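Local structure of mitochondrial enolase superfamily member 1 (Homo sapiens, 4A35) at residues G23-A28 with W197-S201; A190-A196 with W217-K223. The protein catalyses the magnesium-dependent dehydration of L-fuconate to 2-keto-3-deoxy-L-fuconate, a step in the breakdown of L-fucose. All coordinates share one frame. Residue numbers count along the deposited sequence, not the author numbering.

Interaction 1 lies at the active-site end of the enolase-superfamily barrel; interaction 2 runs along two of its strands, 188-192 and 219-223, and reaches that end with K221 and K223. Their centres are about 13 Å apart. Along the chain the segments alternate: 23-28, from the capping domain, comes first, then 190-196, which runs straight into 197-201, and finally 217-223, reached through helix 202-214. Interaction 1 brings the capping-domain loop onto the loop following strand 188-192. The two touch mainly around K223: L198 CD2 lies 3.5 Å from K223 O, W197 CZ3 packs 3.7 Å from K223 CE, and D27 CB is 3.9 Å from K223 CD. Cap and barrel thus meet beside the probable proton donor/acceptor.

Interaction 1: G23-A28 with W197-S201; sequences GHGADA and WLGYS. With EDO (1,2-ethanediol), chain E.
Here the lid of the active site meets the barrel: an irregular loop of the enolase-superfamily capping domain, G23-A28, settles on W197-S201, the last part of the link between strand 188-192 and helix 202-214, for which S201 is the N-cap. G25, A26 and D27 probably bind the substrate, as in related enzymes. The closest CA pair is A26 and L198 at 5.4 Å, where the only direct backbone-backbone hydrogen bond between the segments forms, L198 N to A26 O at 3.1 Å and nearly straight. G23 and G25 both have positive phi (94° and 87°, psi near zero), where a CB would jam against the preceding carbonyl, and between them H24 is extended. W197 (chi1 m, chi2 111°) packs its indole against the G25 backbone: G25 CA lies over the face, 3.5 Å from the centroid of the six-membered ring. A26 O sits at the ring edge, 3.3 Å from W197 CE3. The same indole touches Y35, another probable substrate residue. L198 (chi1 m) turns toward the loop, its CB 4.4 Å from A26 CB and its CD1 4.2 Å from A28 CB. D27 points its CB away; OD1 takes hydrogen bonds from the backbone N atoms of M29 and H30, and the side chain also touches N253 and K223. A 1,2-ethanediol, probably from the crystallisation liquor, gives a hydrogen bond from O2 to H24 O at 2.8 Å. One water bridges G23 O (2.7 Å), A26 N (3.1 Å) and L198 O (2.9 Å). At the outer end, H24 ND1 and Y200 OH share a hydrogen bond of 2.7 Å.

Interaction 2: A190-A196 with W217-K223; sequences AYTTSCA and WTRFKVK
Start at A190, whose O accepts a hydrogen bond from R219 NH1 (3.0 Å) while its CB lies 3.7 Å from W217 CZ3. Y191 (chi1 p) accepts a hydrogen bond at OH from K221 NZ (2.8 Å). T192, bridged to F220, sets the register: T192 N hydrogen-bonds R219 O (2.9 Å), K221 N T192 O (3.0 Å), and T192 CB sits over the W217 six-membered ring, 3.9 Å from its centroid. These are parallel barrel strands crossing at -45°, axes 4.7 Å apart, joined through helix 202-214 as a beta-alpha-beta unit. K221 and K223 form the KxK motif: K221, salt-bridged to E387 and magnesium ligand E277, probably binds substrate; K223, the probable proton donor/acceptor, hydrogen-bonds D251, another magnesium ligand. S194 N hydrogen-bonds T192 OG1 (3.1 Å), an ST turn; T193-A196 form a type I turn. A water bridges T192 O (2.8 Å), C195 N (2.9 Å) and K221 O (2.8 Å). C195 SG meets F220 CE2 at 4.0 Å. K223 N hydrogen-bonds A196 O (2.9 Å).

Interaction 1: G23-A28 with W197-S201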
loop_
_atom_site.group_PDB
_atom_site.type_symbol
_atom_site.label_atom_id
_atom_site.label_comp_id
_atom_site.label_asym_id
_atom_site.label_seq_id
_atom_site.Cartn_x
_atom_site.Cartn_y
_atom_site.Cartn_z
ATOM N N GLY A 23 -18.139 -11.158 20.439
ATOM C CA GLY A 23 -19.120 -11.717 19.517
ATOM C C GLY A 23 -19.605 -10.744 18.465
ATOM O O GLY A 23 -20.309 -11.156 17.549
ATOM N N HIS A 24 -19.235 -9.454 18.567
ATOM C CA HIS A 24 -19.624 -8.451 17.550
ATOM C C HIS A 24 -18.389 -8.149 16.649
ATOM O O HIS A 24 -17.242 -8.472 17.031
ATOM C CB HIS A 24 -20.119 -7.137 18.229
ATOM C CG HIS A 24 -21.136 -7.341 19.312
ATOM N ND1 HIS A 24 -22.467 -7.590 19.003
ATOM C CD2 HIS A 24 -20.992 -7.316 20.665
ATOM C CE1 HIS A 24 -23.091 -7.696 20.173
ATOM N NE2 HIS A 24 -22.240 -7.564 21.199
ATOM N N GLY A 25 -18.608 -7.456 15.539
ATOM C CA GLY A 25 -17.518 -6.999 14.665
ATOM C C GLY A 25 -17.042 -7.960 13.582
ATOM O O GLY A 25 -16.225 -7.571 12.745
ATOM N N ALA A 26 -17.593 -9.176 13.508
ATOM C CA ALA A 26 -17.153 -10.097 12.444
ATOM C C ALA A 26 -17.737 -9.715 11.088
ATOM O O ALA A 26 -18.942 -9.425 10.995
ATOM C CB ALA A 26 -17.574 -11.519 12.764
ATOM N N ASP A 27 -16.912 -9.748 10.040
ATOM C CA ASP A 27 -17.437 -9.546 8.684
ATOM C C ASP A 27 -16.980 -10.752 7.854
ATOM O O ASP A 27 -16.370 -11.682 8.410
ATOM C CB ASP A 27 -17.058 -8.164 8.094
ATOM C CG ASP A 27 -15.584 -7.930 7.861
ATOM O OD1 ASP A 27 -14.948 -8.752 7.131
ATOM O OD2 ASP A 27 -15.099 -6.893 8.270
ATOM N N ALA A 28 -17.299 -10.781 6.549
ATOM C CA ALA A 28 -16.963 -11.937 5.694
ATOM C C ALA A 28 -15.432 -12.107 5.472
ATOM O O ALA A 28 -14.975 -13.207 5.110
ATOM C CB ALA A 28 -17.659 -11.810 4.366
ATOM N N TRP A 197 -23.351 -7.481 11.762
ATOM C CA TRP A 197 -22.287 -8.477 11.921
ATOM C C TRP A 197 -22.703 -9.908 11.663
ATOM O O TRP A 197 -23.884 -10.268 11.785
ATOM C CB TRP A 197 -21.581 -8.321 13.291
ATOM C CG TRP A 197 -21.255 -6.875 13.617
ATOM C CD1 TRP A 197 -21.820 -6.096 14.588
ATOM C CD2 TRP A 197 -20.299 -6.032 12.933
ATOM N NE1 TRP A 197 -21.234 -4.834 14.589
ATOM C CE2 TRP A 197 -20.320 -4.766 13.569
ATOM C CE3 TRP A 197 -19.390 -6.242 11.862
ATOM C CZ2 TRP A 197 -19.501 -3.697 13.144
ATOM C CZ3 TRP A 197 -18.518 -5.214 11.511
ATOM C CH2 TRP A 197 -18.605 -3.950 12.121
ATOM N N LEU A 198 -21.712 -10.703 11.197
ATOM C CA LEU A 198 -21.883 -12.131 10.946
ATOM C C LEU A 198 -21.859 -12.936 12.284
ATOM O O LEU A 198 -21.183 -12.540 13.238
ATOM C CB LEU A 198 -20.789 -12.651 9.996
ATOM C CG LEU A 198 -20.592 -12.058 8.579
ATOM C CD1 LEU A 198 -20.077 -13.137 7.588
ATOM C CD2 LEU A 198 -21.775 -11.403 8.050
ATOM N N GLY A 199 -22.582 -14.060 12.309
ATOM C CA GLY A 199 -22.599 -14.990 13.440
ATOM C C GLY A 199 -23.810 -14.938 14.348
ATOM O O GLY A 199 -23.946 -15.782 15.251
ATOM N N TYR A 200 -24.691 -13.941 14.151
ATOM C CA TYR A 200 -25.876 -13.783 14.978
ATOM C C TYR A 200 -26.964 -14.794 14.628
ATOM O O TYR A 200 -27.295 -14.968 13.441
ATOM C CB TYR A 200 -26.484 -12.371 14.803
ATOM C CG TYR A 200 -25.630 -11.198 15.224
ATOM C CD1 TYR A 200 -24.872 -11.241 16.400
ATOM C CD2 TYR A 200 -25.665 -9.999 14.516
ATOM C CE1 TYR A 200 -24.120 -10.138 16.814
ATOM C CE2 TYR A 200 -24.930 -8.890 14.928
ATOM C CZ TYR A 200 -24.153 -8.967 16.069
ATOM O OH TYR A 200 -23.443 -7.868 16.469
ATOM N N SER A 201 -27.576 -15.391 15.657
ATOM C CA SER A 201 -28.756 -16.230 15.455
ATOM C C SER A 201 -29.912 -15.321 14.960
ATOM O O SER A 201 -29.820 -14.092 15.079
ATOM C CB SER A 201 -29.143 -16.918 16.768
ATOM O OG SER A 201 -29.656 -15.955 17.678
HETATM C C1 EDO E . -16.157 -13.089 16.666
HETATM O O1 EDO E . -14.779 -13.130 17.033
HETATM C C2 EDO E . -16.590 -11.624 16.572
HETATM O O2 EDO E . -16.376 -11.012 17.835
HETATM O O HOH W 1 -19.899 -10.581 14.968
#

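Interaction 2: A190-A196 with W217-K223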
loop_
_atom_site.group_PDB
_atom_site.type_symbol
_atom_site.label_atom_id
_atom_site.label_comp_id
_atom_site.label_asym_id
_atom_site.label_seq_id
_atom_site.Cartn_x
_atom_site.Cartn_y
_atom_site.Cartn_z
ATOM N N ALA A 190 -26.791 9.946 10.668
ATOM C CA ALA A 190 -26.006 8.703 10.757
ATOM C C ALA A 190 -26.811 7.454 10.391
ATOM O O ALA A 190 -28.034 7.472 10.291
ATOM C CB ALA A 190 -25.458 8.535 12.187
ATOM N N TYR A 191 -26.085 6.362 10.141
ATOM C CA TYR A 191 -26.677 5.038 9.980
ATOM C C TYR A 191 -25.989 4.158 10.983
ATOM O O TYR A 191 -24.841 4.473 11.383
ATOM C CB TYR A 191 -26.529 4.498 8.544
ATOM C CG TYR A 191 -25.131 4.110 8.097
ATOM C CD1 TYR A 191 -24.663 2.806 8.259
ATOM C CD2 TYR A 191 -24.358 4.981 7.321
ATOM C CE1 TYR A 191 -23.414 2.417 7.773
ATOM C CE2 TYR A 191 -23.139 4.572 6.755
ATOM C CZ TYR A 191 -22.671 3.290 6.992
ATOM O OH TYR A 191 -21.471 2.884 6.491
ATOM N N THR A 192 -26.656 3.069 11.388
ATOM C CA THR A 192 -26.074 2.139 12.324
ATOM C C THR A 192 -25.543 0.828 11.629
ATOM O O THR A 192 -26.191 0.248 10.768
ATOM C CB THR A 192 -27.030 1.792 13.479
ATOM O OG1 THR A 192 -26.293 0.981 14.384
ATOM C CG2 THR A 192 -28.352 1.075 13.005
ATOM N N THR A 193 -24.388 0.359 12.102
ATOM C CA THR A 193 -23.778 -0.905 11.650
ATOM C C THR A 193 -23.956 -1.946 12.800
ATOM O O THR A 193 -23.463 -3.065 12.706
ATOM C CB THR A 193 -22.338 -0.633 11.192
ATOM O OG1 THR A 193 -22.456 0.257 10.082
ATOM C CG2 THR A 193 -21.579 -1.927 10.673
ATOM N N SER A 194 -24.677 -1.580 13.861
ATOM C CA SER A 194 -24.811 -2.471 15.015
ATOM C C SER A 194 -25.635 -3.775 14.751
ATOM O O SER A 194 -25.523 -4.705 15.546
ATOM C CB SER A 194 -25.358 -1.707 16.217
ATOM O OG SER A 194 -24.404 -0.726 16.595
ATOM N N CYS A 195 -26.403 -3.886 13.647
ATOM C CA CYS A 195 -27.138 -5.140 13.320
ATOM C C CYS A 195 -26.439 -5.881 12.159
ATOM O O CYS A 195 -26.987 -6.855 11.607
ATOM C CB CYS A 195 -28.591 -4.828 12.951
ATOM S SG CYS A 195 -29.480 -3.833 14.184
ATOM N N ALA A 196 -25.273 -5.367 11.721
ATOM C CA ALA A 196 -24.631 -5.840 10.501
ATOM C C ALA A 196 -23.863 -7.147 10.591
ATOM O O ALA A 196 -23.674 -7.788 9.552
ATOM C CB ALA A 196 -23.636 -4.766 9.995
ATOM N N TRP A 217 -33.108 4.569 15.228
ATOM C CA TRP A 217 -32.350 4.346 13.975
ATOM C C TRP A 217 -33.299 4.014 12.816
ATOM O O TRP A 217 -34.253 3.279 13.004
ATOM C CB TRP A 217 -31.283 3.240 14.140
ATOM C CG TRP A 217 -30.234 3.624 15.129
ATOM C CD1 TRP A 217 -30.217 3.348 16.471
ATOM C CD2 TRP A 217 -29.134 4.519 14.886
ATOM N NE1 TRP A 217 -29.119 3.949 17.061
ATOM C CE2 TRP A 217 -28.428 4.658 16.105
ATOM C CE3 TRP A 217 -28.638 5.155 13.735
ATOM C CZ2 TRP A 217 -27.256 5.432 16.209
ATOM C CZ3 TRP A 217 -27.469 5.904 13.828
ATOM C CH2 TRP A 217 -26.808 6.064 15.052
ATOM N N THR A 218 -33.013 4.548 11.609
ATOM C CA THR A 218 -33.847 4.318 10.424
ATOM C C THR A 218 -32.988 3.935 9.206
ATOM O O THR A 218 -33.536 3.708 8.140
ATOM C CB THR A 218 -34.708 5.574 10.105
ATOM O OG1 THR A 218 -33.838 6.661 9.763
ATOM C CG2 THR A 218 -35.693 5.948 11.231
ATOM N N ARG A 219 -31.618 3.889 9.353
ATOM C CA ARG A 219 -30.663 3.563 8.293
ATOM C C ARG A 219 -29.720 2.471 8.827
ATOM O O ARG A 219 -29.168 2.616 9.920
ATOM C CB ARG A 219 -29.895 4.816 7.872
ATOM C CG ARG A 219 -30.809 6.003 7.570
ATOM C CD ARG A 219 -29.983 7.246 7.268
ATOM N NE ARG A 219 -30.890 8.398 7.236
ATOM C CZ ARG A 219 -31.054 9.259 8.234
ATOM N NH1 ARG A 219 -30.298 9.177 9.325
ATOM N NH2 ARG A 219 -31.953 10.236 8.134
ATOM N N PHE A 220 -29.637 1.353 8.117
ATOM C CA PHE A 220 -28.980 0.141 8.576
ATOM C C PHE A 220 -28.029 -0.484 7.583
ATOM O O PHE A 220 -28.363 -0.660 6.414
ATOM C CB PHE A 220 -30.093 -0.917 8.897
ATOM C CG PHE A 220 -30.957 -0.583 10.088
ATOM C CD1 PHE A 220 -32.039 0.298 9.967
ATOM C CD2 PHE A 220 -30.734 -1.191 11.316
ATOM C CE1 PHE A 220 -32.848 0.596 11.068
ATOM C CE2 PHE A 220 -31.522 -0.862 12.427
ATOM C CZ PHE A 220 -32.599 -0.000 12.286
ATOM N N LYS A 221 -26.845 -0.899 8.089
ATOM C CA LYS A 221 -25.912 -1.622 7.251
ATOM C C LYS A 221 -25.939 -3.079 7.645
ATOM O O LYS A 221 -26.206 -3.417 8.804
ATOM C CB LYS A 221 -24.468 -1.052 7.316
ATOM C CG LYS A 221 -23.576 -1.627 6.205
ATOM C CD LYS A 221 -22.538 -0.631 5.671
ATOM C CE LYS A 221 -21.352 -0.722 6.570
ATOM N NZ LYS A 221 -20.343 0.319 6.234
ATOM N N VAL A 222 -25.651 -3.949 6.673
ATOM C CA VAL A 222 -25.548 -5.397 6.893
ATOM C C VAL A 222 -24.317 -5.928 6.149
ATOM O O VAL A 222 -24.087 -5.586 4.986
ATOM C CB VAL A 222 -26.867 -6.140 6.466
ATOM C CG1 VAL A 222 -27.185 -5.894 4.981
ATOM C CG2 VAL A 222 -26.779 -7.638 6.736
ATOM N N LYS A 223 -23.535 -6.779 6.820
ATOM C CA LYS A 223 -22.387 -7.431 6.199
ATOM C C LYS A 223 -22.858 -8.622 5.403
ATOM O O LYS A 223 -23.698 -9.412 5.875
ATOM C CB LYS A 223 -21.364 -7.907 7.256
ATOM C CG LYS A 223 -20.775 -6.811 8.124
ATOM C CD LYS A 223 -19.994 -5.777 7.283
ATOM C CE LYS A 223 -19.777 -4.546 8.129
ATOM N NZ LYS A 223 -18.569 -3.788 7.710
HETATM O O HOH W 2 -30.688 6.421 11.166
HETATM O O HOH W 3 -26.958 -2.396 11.275
#